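Local coordinates for protein 3-phosphoshikimate 1-carboxyvinyltransferase (Streptomyces sviceus, PDB 7M0O) that probably transfers the enolpyruvyl group of phosphoenolpyruvate to the 5-hydroxyl of shikimate 3-phosphate, the sixth step of the route to chorismate, at residues Gln252-Phe257 against Arg291-Thr296. Sequence-based numbering, arbitrary orientation.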
loop_
_atom_site.group_PDB
_atom_site.type_symbol
_atom_site.label_atom_id
_atom_site.label_comp_id
_atom_site.label_asym_id
_atom_site.label_seq_id
_atom_site.Cartn_x
_atom_site.Cartn_y
_atom_site.Cartn_z
ATOM N N GLN A 252 7.376 4.164 3.291
ATOM C CA GLN A 252 7.325 3.513 1.989
ATOM C C GLN A 252 8.662 3.634 1.270
ATOM O O GLN A 252 9.140 4.745 1.035
ATOM C CB GLN A 252 6.226 4.131 1.125
ATOM C CG GLN A 252 4.814 3.867 1.649
ATOM C CD GLN A 252 3.818 4.732 0.923
ATOM O OE1 GLN A 252 3.273 4.347 -0.117
ATOM N NE2 GLN A 252 3.611 5.924 1.434
ATOM N N GLY A 253 9.243 2.486 0.892
ATOM C CA GLY A 253 10.519 2.489 0.186
ATOM C C GLY A 253 10.499 3.197 -1.163
ATOM O O GLY A 253 11.543 3.678 -1.633
ATOM N N ASP A 254 9.333 3.290 -1.804
ATOM C CA ASP A 254 9.349 3.874 -3.144
ATOM C C ASP A 254 9.589 5.376 -3.134
ATOM O O ASP A 254 9.825 5.936 -4.212
ATOM C CB ASP A 254 8.049 3.576 -3.894
ATOM C CG ASP A 254 8.013 2.165 -4.461
ATOM O OD1 ASP A 254 9.011 1.416 -4.308
ATOM O OD2 ASP A 254 6.971 1.794 -5.033
ATOM N N LEU A 255 9.525 6.043 -1.969
ATOM C CA LEU A 255 10.027 7.419 -1.908
ATOM C C LEU A 255 11.483 7.494 -2.361
ATOM O O LEU A 255 11.912 8.525 -2.882
ATOM C CB LEU A 255 9.877 8.006 -0.495
ATOM C CG LEU A 255 10.204 9.511 -0.410
ATOM C CD1 LEU A 255 9.303 10.313 -1.344
ATOM C CD2 LEU A 255 10.039 10.054 0.995
ATOM N N GLY A 256 12.250 6.413 -2.200
ATOM C CA GLY A 256 13.627 6.384 -2.690
ATOM C C GLY A 256 13.776 6.633 -4.185
ATOM O O GLY A 256 14.900 6.864 -4.655
ATOM N N PHE A 257 12.685 6.587 -4.946
ATOM C CA PHE A 257 12.761 6.970 -6.343
ATOM C C PHE A 257 13.300 8.392 -6.497
ATOM O O PHE A 257 13.993 8.693 -7.476
ATOM C CB PHE A 257 11.381 6.805 -6.995
ATOM C CG PHE A 257 11.330 7.225 -8.447
ATOM C CD1 PHE A 257 11.952 6.459 -9.428
ATOM C CD2 PHE A 257 10.642 8.372 -8.834
ATOM C CE1 PHE A 257 11.891 6.821 -10.757
ATOM C CE2 PHE A 257 10.577 8.754 -10.151
ATOM C CZ PHE A 257 11.211 7.988 -11.131
ATOM N N ARG A 291 16.333 -2.795 -7.441
ATOM C CA ARG A 291 15.785 -4.004 -6.809
ATOM C C ARG A 291 14.765 -3.674 -5.722
ATOM O O ARG A 291 13.683 -4.271 -5.665
ATOM C CB ARG A 291 16.909 -4.860 -6.222
ATOM C CG ARG A 291 16.375 -6.109 -5.512
ATOM C CD ARG A 291 17.503 -6.954 -4.956
ATOM N NE ARG A 291 18.549 -6.118 -4.374
ATOM C CZ ARG A 291 18.548 -5.680 -3.122
ATOM N NH1 ARG A 291 17.556 -6.005 -2.303
ATOM N NH2 ARG A 291 19.544 -4.917 -2.691
ATOM N N ASP A 292 15.098 -2.734 -4.841
ATOM C CA ASP A 292 14.269 -2.440 -3.682
ATOM C C ASP A 292 13.233 -1.350 -3.932
ATOM O O ASP A 292 12.449 -1.049 -3.021
ATOM C CB ASP A 292 15.157 -2.054 -2.497
ATOM C CG ASP A 292 15.988 -3.217 -2.009
ATOM O OD1 ASP A 292 15.479 -4.356 -2.094
ATOM O OD2 ASP A 292 17.131 -2.991 -1.556
ATOM N N ILE A 293 13.198 -0.758 -5.130
ATOM C CA ILE A 293 12.151 0.197 -5.500
ATOM C C ILE A 293 11.566 -0.185 -6.861
ATOM O O ILE A 293 11.279 0.680 -7.694
ATOM C CB ILE A 293 12.676 1.652 -5.498
ATOM C CG1 ILE A 293 13.957 1.819 -6.330
ATOM C CG2 ILE A 293 12.925 2.129 -4.061
ATOM C CD1 ILE A 293 14.263 3.286 -6.639
ATOM N N SER A 294 11.350 -1.483 -7.092
ATOM C CA SER A 294 11.129 -1.955 -8.455
ATOM C C SER A 294 9.779 -1.543 -9.052
ATOM O O SER A 294 9.661 -1.501 -10.281
ATOM C CB SER A 294 11.277 -3.481 -8.517
ATOM O OG SER A 294 10.343 -4.128 -7.685
ATOM N N ASP A 295 8.762 -1.237 -8.234
ATOM C CA ASP A 295 7.504 -0.742 -8.796
ATOM C C ASP A 295 7.682 0.593 -9.530
ATOM O O ASP A 295 6.798 0.972 -10.313
ATOM C CB ASP A 295 6.455 -0.598 -7.698
ATOM C CG ASP A 295 5.871 -1.959 -7.251
ATOM O OD1 ASP A 295 6.078 -2.975 -7.943
ATOM O OD2 ASP A 295 5.199 -2.020 -6.202
ATOM N N THR A 296 8.778 1.320 -9.274
ATOM C CA THR A 296 9.077 2.568 -9.973
ATOM C C THR A 296 10.061 2.395 -11.120
ATOM O O THR A 296 10.384 3.385 -11.801
ATOM C CB THR A 296 9.605 3.653 -9.007
ATOM O OG1 THR A 296 10.909 3.317 -8.490
ATOM C CG2 THR A 296 8.627 3.871 -7.869
HETATM O O HOH W 1 10.026 0.181 -2.173
HETATM O O HOH W 2 8.734 -1.185 -5.250
HETATM O O HOH W 3 5.205 -0.587 -4.109
#
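In the EPSP synthase fold, two 3-10 turns leading into helices 257-263 and 297-303 meet at the predicted proton acceptor, Asp295, which lies in the second of them, and water joins them where no direct hydrogen bond does. Asp254 is the hub. Its OD1 accepts hydrogen bonds from water 1, which also donates to Asp292 O, and from water 2, which accepts from Asp295 N. Its OD2 is hydrogen-bonded to Ser224 OG and also accepts from water 3, which lies 2.5 Å from Asp295 OD2 and donates to both carboxylates, bridging them with their planes 78° apart. Away from the waters, Thr296 OG1, held between backbone N and carbonyl carbon (chi1 68°), donates over 2.8 Å to Ile293 O in the carbonyl plane, a second bond beside that from Thr296 N. The same OG1 lies obliquely 3.4 Å from Phe257 CD1, while Thr296 CG2 sits 3.9 Å from Asp254 CG. An alanine in place of Thr296 would probably leave Ile293 O with one fewer donor and open a gap beside Asp254 and the Phe257 ring. Ile293 CG2 presses on Gly253 O at 3.2 Å, and Ile293 CD1 reaches Phe257 CA at 4.0 Å.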